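Local coordinates for hepatocyte growth factor-regulated tyrosine kinase substrate (Drosophila melanogaster, PDB 1DVP), which drives endosome membrane invagination and multivesicular body formation, binds ubiquitin, and dampens tyrosine kinase receptor signalling by promoting degradation of active receptors, at residues 23-27 with 199-204; 47-51 with 62-66; 54-60 with 99-105; 68-72 with 150-154; 90-94 with 105-109. The contacts are given in a common frame with arbitrary orientation. Residues are numbered along the deposited sequence.

Contact 1. Residues 23-27 with 199-204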
# COMPACT_ATOMS: atom_id res chain seq x y z
N TRP A 23 -14.32 -16.69 6.86
CA TRP A 23 -13.12 -16.60 6.04
C TRP A 23 -11.83 -17.03 6.76
O TRP A 23 -10.99 -17.71 6.18
CB TRP A 23 -13.00 -15.19 5.47
CG TRP A 23 -14.01 -15.04 4.39
CD1 TRP A 23 -15.21 -14.33 4.44
CD2 TRP A 23 -14.02 -15.74 3.16
NE1 TRP A 23 -15.95 -14.58 3.30
CE2 TRP A 23 -15.24 -15.43 2.50
CE3 TRP A 23 -13.10 -16.61 2.54
CZ2 TRP A 23 -15.57 -15.96 1.25
CZ3 TRP A 23 -13.44 -17.14 1.27
CH2 TRP A 23 -14.66 -16.81 0.66
N PRO A 24 -11.67 -16.64 8.02
CA PRO A 24 -10.46 -17.05 8.74
C PRO A 24 -10.28 -18.58 8.74
O PRO A 24 -9.17 -19.06 8.50
CB PRO A 24 -10.69 -16.49 10.16
CG PRO A 24 -11.45 -15.20 9.86
CD PRO A 24 -12.47 -15.68 8.80
N SER A 25 -11.34 -19.35 8.96
CA SER A 25 -11.24 -20.83 8.97
C SER A 25 -11.04 -21.35 7.54
O SER A 25 -10.35 -22.34 7.30
CB SER A 25 -12.52 -21.50 9.53
OG SER A 25 -12.74 -21.17 10.91
N ILE A 26 -11.65 -20.68 6.58
CA ILE A 26 -11.50 -21.12 5.21
C ILE A 26 -10.04 -20.93 4.70
O ILE A 26 -9.49 -21.80 3.99
CB ILE A 26 -12.51 -20.39 4.28
CG1 ILE A 26 -13.94 -20.89 4.60
CG2 ILE A 26 -12.16 -20.66 2.84
CD1 ILE A 26 -15.11 -20.05 3.93
N LEU A 27 -9.45 -19.80 5.06
CA LEU A 27 -8.09 -19.48 4.69
C LEU A 27 -7.14 -20.48 5.42
O LEU A 27 -6.11 -20.89 4.86
CB LEU A 27 -7.78 -18.00 5.03
CG LEU A 27 -8.64 -17.03 4.15
CD1 LEU A 27 -8.32 -15.58 4.47
CD2 LEU A 27 -8.42 -17.34 2.64
N PRO A 199 -12.60 -9.60 4.02
CA PRO A 199 -12.31 -10.90 4.63
C PRO A 199 -11.71 -11.96 3.70
O PRO A 199 -10.98 -12.85 4.14
CB PRO A 199 -13.64 -11.24 5.30
CG PRO A 199 -14.68 -10.60 4.37
CD PRO A 199 -14.04 -9.30 3.93
N LYS A 200 -11.96 -11.86 2.41
CA LYS A 200 -11.38 -12.85 1.50
C LYS A 200 -9.89 -12.72 1.34
O LYS A 200 -9.21 -13.65 0.88
CB LYS A 200 -12.05 -12.81 0.14
CG LYS A 200 -13.35 -13.53 0.12
CD LYS A 200 -14.27 -12.96 -0.95
CE LYS A 200 -15.79 -13.01 -0.55
NZ LYS A 200 -16.19 -11.81 0.27
N TYR A 201 -9.37 -11.56 1.70
CA TYR A 201 -7.95 -11.32 1.66
C TYR A 201 -7.37 -11.47 3.07
O TYR A 201 -6.24 -11.07 3.30
CB TYR A 201 -7.59 -9.90 1.21
CG TYR A 201 -7.95 -9.55 -0.20
CD1 TYR A 201 -8.18 -10.52 -1.16
CD2 TYR A 201 -8.01 -8.20 -0.58
CE1 TYR A 201 -8.47 -10.15 -2.49
CE2 TYR A 201 -8.27 -7.84 -1.86
CZ TYR A 201 -8.51 -8.81 -2.82
OH TYR A 201 -8.72 -8.38 -4.11
N GLY A 202 -8.17 -11.97 4.01
CA GLY A 202 -7.72 -12.15 5.40
C GLY A 202 -7.79 -10.85 6.17
O GLY A 202 -7.19 -10.72 7.24
N ILE A 203 -8.53 -9.87 5.65
CA ILE A 203 -8.60 -8.60 6.37
C ILE A 203 -10.00 -8.45 6.97
O ILE A 203 -10.94 -8.13 6.27
CB ILE A 203 -8.33 -7.44 5.41
CG1 ILE A 203 -7.11 -7.77 4.54
CG2 ILE A 203 -8.14 -6.14 6.20
CD1 ILE A 203 -6.75 -6.69 3.56
N GLU A 204 -10.14 -8.65 8.28
CA GLU A 204 -11.46 -8.56 8.91
C GLU A 204 -11.86 -7.14 9.28
O GLU A 204 -13.03 -6.79 9.25
CB GLU A 204 -11.52 -9.46 10.16
CG GLU A 204 -11.38 -10.93 9.89
CD GLU A 204 -12.63 -11.54 9.28
OE1 GLU A 204 -13.73 -11.37 9.86
OE2 GLU A 204 -12.52 -12.19 8.22
O HOH W 1 -15.00 -13.77 7.53
O HOH W 2 -18.02 -12.94 2.23

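Contact 2. Residues 47-51 with 62-66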
# COMPACT_ATOMS: atom_id res chain seq x y z
N ILE A 47 -15.04 -32.71 2.66
CA ILE A 47 -15.88 -31.67 2.08
C ILE A 47 -17.16 -32.29 1.52
O ILE A 47 -18.25 -31.77 1.70
CB ILE A 47 -15.13 -30.89 0.97
CG1 ILE A 47 -14.09 -29.95 1.61
CG2 ILE A 47 -16.10 -30.05 0.15
CD1 ILE A 47 -13.23 -29.18 0.60
N LYS A 48 -17.02 -33.40 0.83
CA LYS A 48 -18.21 -34.04 0.27
C LYS A 48 -19.24 -34.34 1.36
O LYS A 48 -20.42 -34.06 1.18
CB LYS A 48 -17.85 -35.34 -0.44
CG LYS A 48 -17.31 -35.17 -1.84
CD LYS A 48 -16.94 -36.55 -2.35
CE LYS A 48 -15.90 -36.53 -3.45
NZ LYS A 48 -14.91 -37.66 -3.29
N LYS A 49 -18.82 -34.89 2.49
CA LYS A 49 -19.77 -35.18 3.56
C LYS A 49 -20.53 -33.94 4.01
O LYS A 49 -21.73 -34.01 4.31
CB LYS A 49 -19.05 -35.79 4.74
CG LYS A 49 -18.42 -37.11 4.37
CD LYS A 49 -17.71 -37.74 5.54
CE LYS A 49 -17.08 -39.07 5.12
NZ LYS A 49 -16.36 -39.71 6.27
N LYS A 50 -19.85 -32.81 4.03
CA LYS A 50 -20.47 -31.56 4.44
C LYS A 50 -21.41 -31.08 3.33
O LYS A 50 -22.41 -30.42 3.61
CB LYS A 50 -19.42 -30.49 4.77
CG LYS A 50 -18.60 -30.80 6.00
CD LYS A 50 -19.41 -30.81 7.30
CE LYS A 50 -18.50 -31.20 8.46
NZ LYS A 50 -19.22 -31.41 9.76
N MET A 51 -21.08 -31.40 2.08
CA MET A 51 -21.95 -31.03 0.97
C MET A 51 -23.29 -31.74 1.20
O MET A 51 -24.36 -31.17 0.95
CB MET A 51 -21.36 -31.48 -0.37
CG MET A 51 -20.24 -30.58 -0.92
SD MET A 51 -19.38 -31.29 -2.37
CE MET A 51 -20.83 -31.32 -3.59
N SER A 62 -20.21 -25.48 2.53
CA SER A 62 -19.19 -26.44 2.13
C SER A 62 -18.85 -26.23 0.65
O SER A 62 -17.73 -26.49 0.26
CB SER A 62 -19.61 -27.92 2.41
OG SER A 62 -20.45 -28.45 1.39
N LEU A 63 -19.80 -25.73 -0.14
CA LEU A 63 -19.54 -25.45 -1.55
C LEU A 63 -18.58 -24.25 -1.65
O LEU A 63 -17.75 -24.19 -2.56
CB LEU A 63 -20.84 -25.14 -2.31
CG LEU A 63 -21.73 -26.38 -2.48
CD1 LEU A 63 -23.01 -26.04 -3.21
CD2 LEU A 63 -20.95 -27.46 -3.25
N LEU A 64 -18.73 -23.30 -0.73
CA LEU A 64 -17.86 -22.13 -0.67
C LEU A 64 -16.44 -22.63 -0.30
O LEU A 64 -15.44 -22.18 -0.87
CB LEU A 64 -18.37 -21.15 0.39
CG LEU A 64 -17.53 -19.89 0.56
CD1 LEU A 64 -17.36 -19.15 -0.78
CD2 LEU A 64 -18.16 -19.00 1.60
N VAL A 65 -16.34 -23.57 0.65
CA VAL A 65 -15.04 -24.09 1.03
C VAL A 65 -14.40 -24.72 -0.22
O VAL A 65 -13.23 -24.52 -0.51
CB VAL A 65 -15.17 -25.16 2.18
CG1 VAL A 65 -13.82 -25.89 2.42
CG2 VAL A 65 -15.63 -24.46 3.45
N LEU A 66 -15.21 -25.47 -0.96
CA LEU A 66 -14.74 -26.12 -2.18
C LEU A 66 -14.25 -25.11 -3.23
O LEU A 66 -13.21 -25.29 -3.83
CB LEU A 66 -15.89 -26.96 -2.77
CG LEU A 66 -15.53 -28.28 -3.47
CD1 LEU A 66 -16.70 -28.61 -4.41
CD2 LEU A 66 -14.19 -28.22 -4.24

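Contact 3. Residues 54-60 with 99-105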
# COMPACT_ATOMS: atom_id res chain seq x y z
N PRO A 54 -27.72 -32.12 5.85
CA PRO A 54 -29.15 -31.87 5.69
C PRO A 54 -29.48 -30.40 5.87
O PRO A 54 -30.57 -29.96 5.55
CB PRO A 54 -29.78 -32.70 6.79
CG PRO A 54 -28.74 -33.82 7.00
CD PRO A 54 -27.45 -33.10 6.91
N ASN A 55 -28.54 -29.63 6.39
CA ASN A 55 -28.81 -28.21 6.58
C ASN A 55 -28.47 -27.49 5.29
O ASN A 55 -27.41 -27.73 4.71
CB ASN A 55 -28.01 -27.67 7.76
CG ASN A 55 -28.31 -26.21 8.06
OD1 ASN A 55 -27.85 -25.31 7.36
ND2 ASN A 55 -29.09 -25.98 9.10
N PRO A 56 -29.35 -26.59 4.81
CA PRO A 56 -29.11 -25.84 3.57
C PRO A 56 -27.93 -24.89 3.66
O PRO A 56 -27.23 -24.69 2.67
CB PRO A 56 -30.43 -25.11 3.35
CG PRO A 56 -30.85 -24.78 4.78
CD PRO A 56 -30.56 -26.09 5.50
N HIS A 57 -27.74 -24.28 4.83
CA HIS A 57 -26.63 -23.34 5.05
C HIS A 57 -25.28 -24.08 5.13
O HIS A 57 -24.33 -23.69 4.47
CB HIS A 57 -26.87 -22.51 6.31
CG HIS A 57 -28.21 -21.83 6.31
ND1 HIS A 57 -29.26 -22.26 7.08
CD2 HIS A 57 -28.67 -20.79 5.58
CE1 HIS A 57 -30.33 -21.52 6.82
NE2 HIS A 57 -29.99 -20.62 5.91
N SER A 58 -25.21 -25.14 5.93
CA SER A 58 -23.99 -25.94 6.03
C SER A 58 -23.60 -26.50 4.65
O SER A 58 -22.42 -26.51 4.24
CB SER A 58 -24.17 -27.11 6.98
OG SER A 58 -24.37 -26.68 8.31
N SER A 59 -24.61 -26.99 3.93
CA SER A 59 -24.38 -27.57 2.61
C SER A 59 -23.85 -26.53 1.63
O SER A 59 -22.93 -26.80 0.87
CB SER A 59 -25.67 -28.20 2.09
OG SER A 59 -25.55 -28.54 0.73
N CYS A 60 -24.43 -25.34 1.65
CA CYS A 60 -23.97 -24.34 0.72
C CYS A 60 -22.61 -23.78 1.11
O CYS A 60 -21.82 -23.42 0.24
CB CYS A 60 -24.98 -23.20 0.61
SG CYS A 60 -24.73 -22.27 -0.91
N HIS A 99 -32.45 -28.29 -1.52
CA HIS A 99 -32.24 -26.86 -1.43
C HIS A 99 -31.78 -26.26 -2.74
O HIS A 99 -30.73 -26.65 -3.30
CB HIS A 99 -31.22 -26.57 -0.35
CG HIS A 99 -31.11 -27.66 0.67
ND1 HIS A 99 -32.08 -27.88 1.63
CD2 HIS A 99 -30.13 -28.56 0.91
CE1 HIS A 99 -31.69 -28.87 2.41
NE2 HIS A 99 -30.51 -29.30 2.00
N GLU A 100 -32.57 -25.31 -3.22
CA GLU A 100 -32.32 -24.62 -4.48
C GLU A 100 -31.06 -23.76 -4.36
O GLU A 100 -30.29 -23.66 -5.30
CB GLU A 100 -33.51 -23.72 -4.83
CG GLU A 100 -33.40 -22.95 -6.14
CD GLU A 100 -33.44 -23.83 -7.36
OE1 GLU A 100 -33.33 -23.30 -8.49
OE2 GLU A 100 -33.59 -25.06 -7.21
N ASN A 101 -30.88 -23.14 -3.19
CA ASN A 101 -29.70 -22.29 -2.95
C ASN A 101 -28.43 -23.12 -3.19
O ASN A 101 -27.42 -22.61 -3.69
CB ASN A 101 -29.72 -21.76 -1.50
CG ASN A 101 -29.35 -22.83 -0.49
OD1 ASN A 101 -29.88 -23.95 -0.54
ND2 ASN A 101 -28.45 -22.50 0.44
N VAL A 102 -28.50 -24.40 -2.82
CA VAL A 102 -27.39 -25.32 -3.00
C VAL A 102 -27.19 -25.64 -4.48
O VAL A 102 -26.06 -25.68 -4.97
CB VAL A 102 -27.65 -26.65 -2.26
CG1 VAL A 102 -26.46 -27.58 -2.45
CG2 VAL A 102 -27.90 -26.40 -0.79
N ARG A 103 -28.30 -25.89 -5.18
CA ARG A 103 -28.28 -26.21 -6.61
C ARG A 103 -27.75 -25.04 -7.46
O ARG A 103 -26.99 -25.25 -8.43
CB ARG A 103 -29.68 -26.61 -7.07
CG ARG A 103 -29.86 -26.51 -8.58
CD ARG A 103 -31.25 -26.96 -9.01
NE ARG A 103 -31.59 -28.24 -8.40
CZ ARG A 103 -32.40 -28.38 -7.35
NH1 ARG A 103 -32.98 -27.32 -6.80
NH2 ARG A 103 -32.62 -29.59 -6.86
N GLN A 104 -28.17 -23.82 -7.11
CA GLN A 104 -27.74 -22.61 -7.80
C GLN A 104 -26.23 -22.39 -7.64
O GLN A 104 -25.53 -22.05 -8.60
CB GLN A 104 -28.48 -21.38 -7.28
CG GLN A 104 -29.88 -21.21 -7.85
CD GLN A 104 -29.96 -21.65 -9.30
OE1 GLN A 104 -30.31 -22.78 -9.57
NE2 GLN A 104 -29.61 -20.77 -10.22
N LYS A 105 -25.74 -22.61 -6.43
CA LYS A 105 -24.32 -22.41 -6.17
C LYS A 105 -23.48 -23.41 -6.93
O LYS A 105 -22.42 -23.08 -7.45
CB LYS A 105 -24.03 -22.50 -4.66
CG LYS A 105 -22.57 -22.25 -4.27
CD LYS A 105 -22.08 -20.85 -4.65
CE LYS A 105 -20.56 -20.73 -4.41
NZ LYS A 105 -20.06 -19.34 -4.61

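Contact 4. Residues 68-72 with 150-154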
# COMPACT_ATOMS: atom_id res chain seq x y z
N SER A 68 -13.02 -22.26 -2.73
CA SER A 68 -11.78 -21.71 -2.21
C SER A 68 -10.56 -22.58 -2.36
O SER A 68 -9.49 -22.06 -2.67
CB SER A 68 -11.94 -21.33 -0.73
OG SER A 68 -12.93 -20.36 -0.59
N ILE A 69 -10.67 -23.88 -2.11
CA ILE A 69 -9.46 -24.69 -2.25
C ILE A 69 -9.12 -24.90 -3.74
O ILE A 69 -7.96 -25.02 -4.10
CB ILE A 69 -9.55 -26.06 -1.48
CG1 ILE A 69 -10.66 -26.95 -2.06
CG2 ILE A 69 -9.85 -25.80 -0.00
CD1 ILE A 69 -10.60 -28.41 -1.53
N VAL A 70 -10.14 -24.92 -4.59
CA VAL A 70 -9.90 -25.10 -6.01
C VAL A 70 -9.20 -23.85 -6.44
O VAL A 70 -8.26 -23.87 -7.24
CB VAL A 70 -11.22 -25.24 -6.82
CG1 VAL A 70 -10.94 -25.00 -8.36
CG2 VAL A 70 -11.78 -26.63 -6.64
N LYS A 71 -9.65 -22.72 -5.93
CA LYS A 71 -9.02 -21.48 -6.31
C LYS A 71 -7.63 -21.21 -5.67
O LYS A 71 -6.74 -20.63 -6.32
CB LYS A 71 -9.95 -20.33 -6.00
CG LYS A 71 -9.36 -19.00 -6.30
CD LYS A 71 -10.44 -17.99 -6.48
CE LYS A 71 -10.55 -17.14 -5.22
NZ LYS A 71 -11.63 -16.12 -5.43
N ASN A 72 -7.46 -21.61 -4.41
CA ASN A 72 -6.22 -21.32 -3.69
C ASN A 72 -5.23 -22.45 -3.49
O ASN A 72 -4.17 -22.23 -2.90
CB ASN A 72 -6.53 -20.75 -2.29
CG ASN A 72 -7.26 -19.45 -2.36
OD1 ASN A 72 -7.06 -18.66 -3.29
ND2 ASN A 72 -8.12 -19.21 -1.39
N PHE A 150 -8.86 -18.27 -12.78
CA PHE A 150 -9.11 -17.43 -11.63
C PHE A 150 -7.81 -17.22 -10.85
O PHE A 150 -6.89 -18.05 -10.93
CB PHE A 150 -10.20 -18.05 -10.72
CG PHE A 150 -10.03 -19.53 -10.45
CD1 PHE A 150 -8.80 -20.17 -10.65
CD2 PHE A 150 -11.10 -20.28 -9.98
CE1 PHE A 150 -8.65 -21.52 -10.37
CE2 PHE A 150 -10.96 -21.62 -9.70
CZ PHE A 150 -9.73 -22.24 -9.90
N THR A 151 -7.73 -16.11 -10.12
CA THR A 151 -6.56 -15.78 -9.32
C THR A 151 -6.89 -16.04 -7.85
O THR A 151 -7.99 -15.72 -7.38
CB THR A 151 -6.14 -14.28 -9.49
OG1 THR A 151 -7.08 -13.43 -8.82
CG2 THR A 151 -6.06 -13.90 -10.98
N ALA A 152 -5.93 -16.61 -7.13
CA ALA A 152 -6.12 -16.91 -5.71
C ALA A 152 -6.59 -15.69 -4.91
O ALA A 152 -6.52 -14.54 -5.39
CB ALA A 152 -4.82 -17.45 -5.12
N ASP A 153 -7.09 -15.98 -3.71
CA ASP A 153 -7.52 -14.95 -2.76
C ASP A 153 -6.22 -14.27 -2.26
O ASP A 153 -5.54 -14.78 -1.38
CB ASP A 153 -8.22 -15.58 -1.53
CG ASP A 153 -9.61 -16.13 -1.85
OD1 ASP A 153 -9.98 -17.16 -1.24
OD2 ASP A 153 -10.34 -15.55 -2.69
N THR A 154 -5.83 -13.16 -2.86
CA THR A 154 -4.63 -12.44 -2.39
C THR A 154 -4.77 -11.00 -2.85
O THR A 154 -5.21 -10.74 -3.97
CB THR A 154 -3.29 -13.05 -2.95
OG1 THR A 154 -3.09 -14.38 -2.43
CG2 THR A 154 -2.10 -12.17 -2.56
O HOH W 3 -12.82 -18.34 -2.78
O HOH W 4 -6.35 -19.27 -8.77

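Contact 5. Residues 90-94 with 105-109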
# COMPACT_ATOMS: atom_id res chain seq x y z
N PHE A 90 -21.16 -34.08 -9.14
CA PHE A 90 -21.58 -32.72 -8.98
C PHE A 90 -22.91 -32.57 -9.64
O PHE A 90 -23.81 -31.88 -9.15
CB PHE A 90 -20.55 -31.79 -9.60
CG PHE A 90 -19.32 -31.62 -8.76
CD1 PHE A 90 -18.09 -31.35 -9.35
CD2 PHE A 90 -19.40 -31.72 -7.37
CE1 PHE A 90 -16.95 -31.17 -8.55
CE2 PHE A 90 -18.27 -31.55 -6.59
CZ PHE A 90 -17.04 -31.27 -7.17
N SER A 91 -23.06 -33.27 -10.75
CA SER A 91 -24.30 -33.18 -11.48
C SER A 91 -25.48 -33.77 -10.74
O SER A 91 -26.50 -33.09 -10.54
CB SER A 91 -24.16 -33.84 -12.83
OG SER A 91 -25.21 -33.37 -13.64
N SER A 92 -25.36 -35.03 -10.34
CA SER A 92 -26.47 -35.66 -9.64
C SER A 92 -26.76 -34.93 -8.35
O SER A 92 -27.91 -34.82 -7.95
CB SER A 92 -26.20 -37.14 -9.35
OG SER A 92 -24.82 -37.42 -9.28
N PHE A 93 -25.70 -34.42 -7.73
CA PHE A 93 -25.83 -33.70 -6.48
C PHE A 93 -26.76 -32.50 -6.64
O PHE A 93 -27.73 -32.36 -5.91
CB PHE A 93 -24.45 -33.23 -6.01
CG PHE A 93 -24.49 -32.32 -4.81
CD1 PHE A 93 -24.66 -32.83 -3.52
CD2 PHE A 93 -24.36 -30.94 -4.97
CE1 PHE A 93 -24.69 -31.98 -2.41
CE2 PHE A 93 -24.40 -30.09 -3.87
CZ PHE A 93 -24.57 -30.61 -2.59
N LEU A 94 -26.46 -31.63 -7.60
CA LEU A 94 -27.26 -30.44 -7.78
C LEU A 94 -28.66 -30.77 -8.28
O LEU A 94 -29.60 -30.02 -8.04
CB LEU A 94 -26.57 -29.49 -8.76
CG LEU A 94 -26.57 -29.90 -10.23
CD1 LEU A 94 -27.86 -29.44 -10.93
CD2 LEU A 94 -25.37 -29.29 -10.91
N LYS A 105 -25.74 -22.61 -6.43
CA LYS A 105 -24.32 -22.41 -6.17
C LYS A 105 -23.48 -23.41 -6.93
O LYS A 105 -22.42 -23.08 -7.45
CB LYS A 105 -24.03 -22.50 -4.66
CG LYS A 105 -22.57 -22.25 -4.27
CD LYS A 105 -22.08 -20.85 -4.65
CE LYS A 105 -20.56 -20.73 -4.41
NZ LYS A 105 -20.06 -19.34 -4.61
N MET A 106 -23.97 -24.64 -7.03
CA MET A 106 -23.22 -25.68 -7.75
C MET A 106 -23.20 -25.39 -9.25
O MET A 106 -22.18 -25.62 -9.92
CB MET A 106 -23.84 -27.05 -7.49
CG MET A 106 -23.01 -28.23 -8.00
SD MET A 106 -21.39 -28.47 -7.14
CE MET A 106 -20.34 -27.66 -8.29
N LEU A 107 -24.31 -24.88 -9.77
CA LEU A 107 -24.44 -24.56 -11.18
C LEU A 107 -23.45 -23.45 -11.51
O LEU A 107 -22.78 -23.49 -12.53
CB LEU A 107 -25.88 -24.13 -11.50
CG LEU A 107 -26.69 -25.08 -12.41
CD1 LEU A 107 -26.06 -26.48 -12.49
CD2 LEU A 107 -28.14 -25.15 -11.89
N GLU A 108 -23.38 -22.46 -10.64
CA GLU A 108 -22.44 -21.35 -10.81
C GLU A 108 -20.97 -21.86 -10.82
O GLU A 108 -20.19 -21.47 -11.68
CB GLU A 108 -22.64 -20.35 -9.66
CG GLU A 108 -21.54 -19.27 -9.47
CD GLU A 108 -21.52 -18.74 -8.02
OE1 GLU A 108 -20.47 -18.87 -7.35
OE2 GLU A 108 -22.55 -18.21 -7.55
N LEU A 109 -20.62 -22.75 -9.88
CA LEU A 109 -19.26 -23.28 -9.78
C LEU A 109 -18.88 -24.07 -11.02
O LEU A 109 -17.80 -23.91 -11.57
CB LEU A 109 -19.10 -24.15 -8.51
CG LEU A 109 -19.26 -23.41 -7.15
CD1 LEU A 109 -19.03 -24.38 -6.01
CD2 LEU A 109 -18.28 -22.26 -7.02

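Contact 1. Residues 23-27 with 199-204
Here the FYVE zinc finger meets the VHS domain. Segment 199-204, a 3-10 turn running into strand 203-204, faces the first turn of helix 23-34. P199 CB lies 3.6 Å from W23 CD1, and P199 O is 3.4 Å from W23 CB. The same carbonyl accepts G202 N at 2.9 Å. K200 lays its aliphatic part on the indole in a CH-pi contact: K200 CG is 3.4 Å from the centroid of the six-membered ring of W23 and almost on the ring normal. K200 NZ reaches a water at 2.9 Å that W23 NE1 also donates to, at 2.8 Å. The CA-to-CB bond of Y201 points away from the helix, and Y201 OH is hydrogen-bonded to N182 O. G202 has a positive phi, and its CA packs 3.6 Å from L27 CD1. E204, on the strand, places OE2 3.5 Å from P24 CD. A water donates to E204 OE2 at 3.0 Å and accepts from W23 N at 3.1 Å. No direct hydrogen bond joins the two segments. The interdomain contact therefore relies on packing around W23, with L27 beside it, and water satisfies polar groups at the margin.

Contact 2. Residues 47-51 with 62-66
Helices 40-51 and 56-72 are consecutive and run nearly antiparallel here. The axes of the 47-51 and 62-66 segments approach to 9.2 Å, with 147° between their directions. The backbones are closest at M51 and S62, whose CA atoms are 5.5 Å apart. The small S62 side chain is consistent with so close an approach. S62 CB lies 3.5 Å from K50 CB, and S62 OG sits 3.0 Å from M51 CA. That hydroxyl is hydrogen-bonded to S59 O in its own helix. Further along, I47 CD1 meets V65 CG1 at 3.8 Å, and I47 CG2 meets L66 CG at 4.1 Å. M51 packs at the other part of the interface, with CE 3.9 Å from L63 CD2 and SD 4.3 Å from L66 CD1. K50 NZ forms a salt bridge with E11 of helix 5-14. The pair is a helical hairpin within the right-handed superhelix of the VHS domain. No hydrogen bond crosses, so apolar packing and close fit at a serine join the segments.

Contact 3. Residues 54-60 with 99-105
The imidazole of H99 lies against P56: the proline CB is 3.9 Å from the ring centroid and over its face, a CH-pi contact. This joins the N-terminal ends of two neighbouring helices of the VHS superhelix, 56-72 and 100-116. They run side by side, with segment axes 12° from parallel and 9.1 Å apart. N55 caps the first helix, with OD1 accepting S58 N at 3.0 Å and, more weakly, H57 N at 2.7 Å. H99 holds the N-cap position of the second helix. The sole hydrogen bond between the segments is a weak one, from N101 ND2 to P56 O at 3.4 Å. One turn on, the CA atoms of C60 and V102 come within 5.1 Å. V102 CG1 lies 3.4 Å from S59 OG, a hydroxyl that is hydrogen-bonded to M51 O. F93 of helix 84-96 also touches both S59 and V102. K105 directs its amine to E67 and E108, while its CB packs 3.8 Å from C60 SG.

Contact 4. Residues 68-72 with 150-154
D153 N donates to N72 OD1 at 2.7 Å, and N72 ND2 donates back to D153 OD1 at 2.8 Å. One asparagine side chain thus pairs with both the main chain and the carboxylate. The other carboxylate oxygen takes a salt bridge, with K71 NZ 3.1 Å from D153 OD2. A water donates to K71 O at 2.8 Å and to F150 O at 2.5 Å. F150 places its ring face over K71 CA, which is 4.0 Å from the ring centroid, a CH-pi contact. The ring edge meets V70, with F150 CZ 3.4 Å from V70 CG1, and W113 of helix 100-116 also touches F150. Segment 150-154 belongs to the extended chain leading from the VHS helices toward the FYVE finger. F173 of the second subunit packs on N72, A152 and D153. Charge, paired hydrogen bonds and an aromatic ring together fix this irregular linker to the C-terminal end of helix 56-72.

Contact 5. Residues 90-94 with 105-109
A Met-aromatic contact marks this interface: M106 SD lies 4.5 Å from the centroid of the F90 ring, in an oblique position. The methionine CE sits over one face of that ring. The two segments belong to a helical hairpin of the VHS superhelix, formed by consecutive helices 84-96 and 100-116. Their segment axes approach to 10.0 Å, with directions 153° apart and so nearly antiparallel. M106 touches three side chains of the facing helix. M106 SD is 3.8 Å from F90 CD2. M106 CG is 4.3 Å from F93 CD2, at the edge of that ring, and 3.9 Å from L94 CB. K105 and E108 form a salt bridge, with K105 NZ 2.8 Å from E108 OE1, and K105 also pairs with E67 of helix 56-72. F90 and F93 also touch M51, which joins this hairpin to the one formed by helices 40-51 and 56-72. The tightest approach is between leucines, with L94 CD2 3.3 Å from L107 CD1.

Contacts 2, 3 and 5 form one continuous block in the VHS domain. Contacts 2 and 5 each join consecutive helices, and contact 2 closes before contact 5 opens. Contact 3 crosses both along the chain and links them through helices 56-72 and 100-116; its centre is about 10 Å from the centre of each. Helix 56-72 also serves contact 4, within which contact 5 is nested. Contact 1, about 12 Å from contact 4 between centres, joins helix 23-34 to the FYVE finger, and its loop encloses all the others. Contacts 1 and 4 touch, and both reach the second subunit. Local hairpins are thus joined by contact 3, and contacts 1 and 4 set the finger against them.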